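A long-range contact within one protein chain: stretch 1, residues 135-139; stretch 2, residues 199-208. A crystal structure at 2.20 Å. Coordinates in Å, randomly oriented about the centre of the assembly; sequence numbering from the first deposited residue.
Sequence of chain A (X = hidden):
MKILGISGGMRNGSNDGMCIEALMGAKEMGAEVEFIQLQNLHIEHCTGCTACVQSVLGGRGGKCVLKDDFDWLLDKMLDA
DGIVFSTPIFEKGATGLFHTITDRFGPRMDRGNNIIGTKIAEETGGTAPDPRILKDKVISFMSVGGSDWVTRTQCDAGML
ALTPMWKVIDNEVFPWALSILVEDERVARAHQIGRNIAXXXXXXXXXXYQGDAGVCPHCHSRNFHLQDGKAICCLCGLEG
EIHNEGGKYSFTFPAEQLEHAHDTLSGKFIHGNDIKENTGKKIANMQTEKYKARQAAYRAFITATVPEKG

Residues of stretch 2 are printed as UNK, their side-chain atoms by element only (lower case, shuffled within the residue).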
ATOM      1  N   LYS A 135       8.907  12.164  -5.881  1.00 36.84           N
ATOM      2  CA  LYS A 135       8.060  12.414  -7.041  1.00 39.61           C
ATOM      3  C   LYS A 135       6.645  11.891  -6.811  1.00 35.97           C
ATOM      4  O   LYS A 135       6.450  10.771  -6.339  1.00 39.49           O
ATOM      5  CB  LYS A 135       8.679  11.733  -8.264  1.00 40.03           C
ATOM      6  CG  LYS A 135       8.700  12.555  -9.528  1.00 56.23           C
ATOM      7  CD  LYS A 135       8.590  11.653 -10.767  1.00 65.24           C
ATOM      8  CE  LYS A 135       9.624  10.522 -10.758  1.00 63.07           C
ATOM      9  NZ  LYS A 135       9.407   9.511 -11.844  1.00 55.54           N
ATOM     10  N   ASP A 136       5.648  12.706  -7.146  1.00 36.28           N
ATOM     11  CA  ASP A 136       4.270  12.231  -7.105  1.00 37.38           C
ATOM     12  C   ASP A 136       4.086  11.071  -8.078  1.00 32.11           C
ATOM     13  O   ASP A 136       4.792  10.960  -9.080  1.00 40.15           O
ATOM     14  CB  ASP A 136       3.307  13.363  -7.456  1.00 42.14           C
ATOM     15  CG  ASP A 136       3.074  14.310  -6.295  1.00 51.01           C
ATOM     16  OD1 ASP A 136       3.088  13.854  -5.131  1.00 51.61           O
ATOM     17  OD2 ASP A 136       2.866  15.512  -6.545  1.00 57.99           O
ATOM     18  N   LYS A 137       3.125  10.197  -7.777  1.00 27.23           N
ATOM     19  CA  LYS A 137       2.915   8.990  -8.573  1.00 31.65           C
ATOM     20  C   LYS A 137       1.473   8.522  -8.416  1.00 30.33           C
ATOM     21  O   LYS A 137       0.856   8.719  -7.364  1.00 28.31           O
ATOM     22  CB  LYS A 137       3.884   7.853  -8.170  1.00 25.41           C
ATOM     23  CG  LYS A 137       4.015   6.751  -9.234  1.00 28.73           C
ATOM     24  CD  LYS A 137       4.978   5.646  -8.824  1.00 28.55           C
ATOM     25  CE  LYS A 137       6.338   6.193  -8.407  1.00 23.72           C
ATOM     26  NZ  LYS A 137       6.963   7.048  -9.462  1.00 32.29           N
ATOM     27  N   VAL A 138       0.941   7.896  -9.477  1.00 25.33           N
ATOM     28  CA  VAL A 138      -0.390   7.290  -9.445  1.00 25.15           C
ATOM     29  C   VAL A 138      -0.250   5.777  -9.516  1.00 25.84           C
ATOM     30  O   VAL A 138       0.685   5.250 -10.130  1.00 24.37           O
ATOM     31  CB  VAL A 138      -1.306   7.791 -10.587  1.00 29.21           C
ATOM     32  CG1 VAL A 138      -1.679   9.267 -10.396  1.00 27.02           C
ATOM     33  CG2 VAL A 138      -0.644   7.568 -11.929  1.00 34.42           C
ATOM     34  N   ILE A 139      -1.199   5.078  -8.890  1.00 23.83           N
ATOM     35  CA  ILE A 139      -1.182   3.623  -8.800  1.00 23.45           C
ATOM     36  C   ILE A 139      -2.620   3.125  -8.766  1.00 24.21           C
ATOM     37  O   ILE A 139      -3.501   3.761  -8.183  1.00 25.56           O
ATOM     38  CB  ILE A 139      -0.395   3.133  -7.561  1.00 26.85           C
ATOM     39  CG1 ILE A 139      -0.293   1.601  -7.544  1.00 21.51           C
ATOM     40  CG2 ILE A 139      -1.041   3.665  -6.265  1.00 22.32           C
ATOM     41  CD1 ILE A 139       0.918   1.058  -6.779  1.00 20.90           C
ATOM     42  N   UNK A 199      -4.321   7.900 -18.287  1.00 35.88           N
ATOM     43  CA  UNK A 199      -4.754   9.294 -18.282  1.00 31.33           C
ATOM     44  C   UNK A 199      -4.245  10.001 -17.036  1.00 37.80           C
ATOM     45  O   UNK A 199      -3.713  11.113 -17.115  1.00 37.82           O
ATOM     46  c   UNK A 199      -6.278   9.393 -18.353  1.00 36.54           C
ATOM     47  o   UNK A 199      -5.499   9.795 -21.069  1.00 70.87           O
ATOM     48  c   UNK A 199      -6.658   9.401 -20.829  1.00 67.36           C
ATOM     49  o   UNK A 199      -7.615   9.577 -21.610  1.00 78.90           O
ATOM     50  c   UNK A 199      -6.921   8.696 -19.529  1.00 49.36           C
ATOM     51  N   UNK A 200      -4.396   9.356 -15.873  1.00 37.65           N
ATOM     52  CA  UNK A 200      -3.983   9.958 -14.612  1.00 30.62           C
ATOM     53  C   UNK A 200      -2.524  10.368 -14.649  1.00 31.53           C
ATOM     54  O   UNK A 200      -2.164  11.443 -14.172  1.00 34.25           O
ATOM     55  c   UNK A 200      -4.222   8.977 -13.463  1.00 30.59           C
ATOM     56  N   UNK A 201      -1.663   9.508 -15.194  1.00 35.52           N
ATOM     57  CA  UNK A 201      -0.234   9.780 -15.213  1.00 30.17           C
ATOM     58  C   UNK A 201       0.126  10.908 -16.166  1.00 38.63           C
ATOM     59  O   UNK A 201       1.196  11.508 -16.020  1.00 38.47           O
ATOM     60  c   UNK A 201       0.530   8.518 -15.587  1.00 29.38           C
ATOM     61  N   UNK A 202      -0.737  11.205 -17.140  1.00 36.14           N
ATOM     62  CA  UNK A 202      -0.521  12.375 -17.983  1.00 45.15           C
ATOM     63  C   UNK A 202      -0.432  13.640 -17.140  1.00 52.11           C
ATOM     64  O   UNK A 202       0.494  14.441 -17.296  1.00 64.71           O
ATOM     65  c   UNK A 202      -3.177  10.949 -22.122  1.00 62.52           C
ATOM     66  n   UNK A 202      -2.439  10.595 -23.373  1.00 66.96           N
ATOM     67  c   UNK A 202      -1.546  11.617 -20.249  1.00 45.83           C
ATOM     68  c   UNK A 202      -1.644  12.510 -19.012  1.00 40.92           C
ATOM     69  c   UNK A 202      -2.552  12.095 -21.315  1.00 53.86           C
ATOM     70  N   UNK A 203      -1.398  13.836 -16.239  1.00 50.30           N
ATOM     71  CA  UNK A 203      -1.468  15.007 -15.363  1.00 47.17           C
ATOM     72  C   UNK A 203      -1.685  14.498 -13.937  1.00 42.29           C
ATOM     73  O   UNK A 203      -2.815  14.436 -13.453  1.00 39.58           O
ATOM     74  o   UNK A 203      -3.269  18.198 -15.462  1.00 58.49           O
ATOM     75  o   UNK A 203      -2.147  17.241 -13.844  1.00 54.08           O
ATOM     76  c   UNK A 203      -2.588  15.949 -15.816  1.00 50.01           C
ATOM     77  c   UNK A 203      -2.671  17.217 -14.979  1.00 54.86           C
ATOM     78  N   UNK A 204      -0.596  14.130 -13.260  1.00 44.09           N
ATOM     79  CA  UNK A 204      -0.729  13.565 -11.920  1.00 41.82           C
ATOM     80  C   UNK A 204      -1.399  14.554 -10.978  1.00 44.02           C
ATOM     81  O   UNK A 204      -2.125  14.155 -10.062  1.00 51.47           O
ATOM     82  c   UNK A 204       2.583  11.539 -11.822  1.00 42.28           C
ATOM     83  c   UNK A 204       1.192  11.965 -12.225  1.00 44.74           C
ATOM     84  c   UNK A 204       0.647  13.120 -11.390  1.00 46.79           C
ATOM     85  c   UNK A 204       0.554  12.702  -9.933  1.00 44.50           C
ATOM     86  N   UNK A 205      -1.189  15.852 -11.191  1.00 49.11           N
ATOM     87  CA  UNK A 205      -1.748  16.847 -10.284  1.00 56.05           C
ATOM     88  C   UNK A 205      -3.270  16.841 -10.322  1.00 57.12           C
ATOM     89  O   UNK A 205      -3.925  16.891  -9.276  1.00 57.07           O
ATOM     90  c   UNK A 205      -1.210  18.231 -10.640  1.00 64.98           C
ATOM     91  o   UNK A 205       1.209  20.169  -8.913  1.00 80.69           O
ATOM     92  c   UNK A 205       0.286  20.038  -9.749  1.00 79.77           C
ATOM     93  o   UNK A 205       0.251  20.650 -10.839  1.00 80.63           O
ATOM     94  c   UNK A 205      -0.834  19.071  -9.438  1.00 76.22           C
ATOM     95  N   UNK A 206      -3.850  16.778 -11.515  1.00 55.32           N
ATOM     96  CA  UNK A 206      -5.296  16.806 -11.673  1.00 54.96           C
ATOM     97  C   UNK A 206      -5.903  15.415 -11.813  1.00 55.03           C
ATOM     98  O   UNK A 206      -7.105  15.298 -12.076  1.00 57.69           O
ATOM     99  c   UNK A 206      -5.383  20.129 -12.026  1.00 61.79           C
ATOM    100  n   UNK A 206      -4.465  21.115 -12.298  1.00 62.41           N
ATOM    101  c   UNK A 206      -5.050  19.054 -12.778  1.00 63.49           C
ATOM    102  n   UNK A 206      -3.914  19.411 -13.472  1.00 66.90           N
ATOM    103  c   UNK A 206      -3.591  20.656 -13.174  1.00 65.23           C
ATOM    104  c   UNK A 206      -5.656  17.689 -12.865  1.00 58.63           C
ATOM    105  N   UNK A 207      -5.109  14.360 -11.626  1.00 51.39           N
ATOM    106  CA  UNK A 207      -5.657  13.012 -11.633  1.00 43.04           C
ATOM    107  C   UNK A 207      -6.638  12.857 -10.483  1.00 42.56           C
ATOM    108  O   UNK A 207      -6.449  13.421  -9.401  1.00 38.66           O
ATOM    109  c   UNK A 207      -4.537  11.971 -11.526  1.00 38.31           C
ATOM    110  N   UNK A 208      -7.698  12.095 -10.725  1.00 40.46           N
ATOM    111  CA  UNK A 208      -8.776  11.929  -9.764  1.00 42.76           C
ATOM    112  C   UNK A 208      -9.089  10.454  -9.549  1.00 38.67           C
ATOM    113  O   UNK A 208      -9.031   9.650 -10.481  1.00 45.47           O
ATOM    114  c   UNK A 208     -10.356  13.912  -9.428  1.00 60.90           C
ATOM    115  o   UNK A 208     -11.735  14.623 -11.249  1.00 79.06           O
ATOM    116  c   UNK A 208     -10.034  12.661 -10.229  1.00 46.63           C
ATOM    117  n   UNK A 208     -12.235  15.427  -9.209  1.00 73.56           N
ATOM    118  c   UNK A 208     -11.503  14.693 -10.040  1.00 72.14           C
TER

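Position 199 carries three side-chain carbons, the third bearing two oxygens: a carboxylate on a two-carbon arm, hence glutamate, E199. It lies on the helix and stays 8.7 Å or more from stretch 1 along its whole side chain.

Position 200 has a single side-chain carbon. The CA-to-CB bond points toward stretch 1, and CB of position 200 meets V138 CG1 at 4.0 Å, an ordinary apolar packing distance; a lone CB makes it alanine, A200.

Position 201 again shows one carbon. Here the CA-to-CB bond runs sideways, yet CB of position 201 is still 4.0 Å from V138 CG2, and its backbone N lies 3.9 Å from V138 CG2 as well, so backbone as well as side chain lines this side of the valine. The single carbon again means alanine, A201.

At position 202, four carbons in a row end in nitrogen: lysine. K202 is out of reach of stretch 1. K202 NZ forms a long salt bridge with E199 OE1 at 3.9 Å, although the placement of that oxygen is less certain.

Position 203 has two carbons, the second with two oxygens, the short carboxylate of aspartate. D203, at phi/psi -131/84, is the first residue after the helix to leave helical values.

Position 204 has four carbons, forked at the first, with one arm two carbons long. Its CA-to-CB bond points toward stretch 1. The end of the two-carbon arm approaches D136 O at 3.6 Å and K137 CA at 4.1 Å, while the one-carbon arm lies 3.8 Å from D136 CB and 4.1 Å from V138 CG1. This beta-branched pattern identifies isoleucine, I204; valine would have equal one-carbon arms. Its chi angles are m and t.

Position 205, with three carbons and a terminal pair of oxygens, is glutamate; the CA-to-CB bond of E205 points away.

Position 206 has one carbon leading to a five-membered ring of three carbons and two nitrogens, so it is histidine. H206 N donates to D203 OD2 at 2.9 Å, and H206 ND1 donates to D203 OD1 at a very short 2.4 Å, tying the turn together.

Position 207 has one carbon, directed toward stretch 1; CB of position 207 reaches V138 CG1 at 4.1 Å, and the lone carbon makes it alanine, A207.

Position 208 has three carbons, the last with one oxygen and one nitrogen: glutamine. Q208 makes no contact with stretch 1; its side chain stays 9.0 Å or more away.

The contact buries 248 Å² without a hydrogen bond across it. V138, buried and pointing toward stretch 2, packs against three alanine methyls and I204, while I204 extends the apolar surface along D136 and K137. Van der Waals packing therefore carries the interface.

Stretch 2 199-208: EAAKDIEHAQ
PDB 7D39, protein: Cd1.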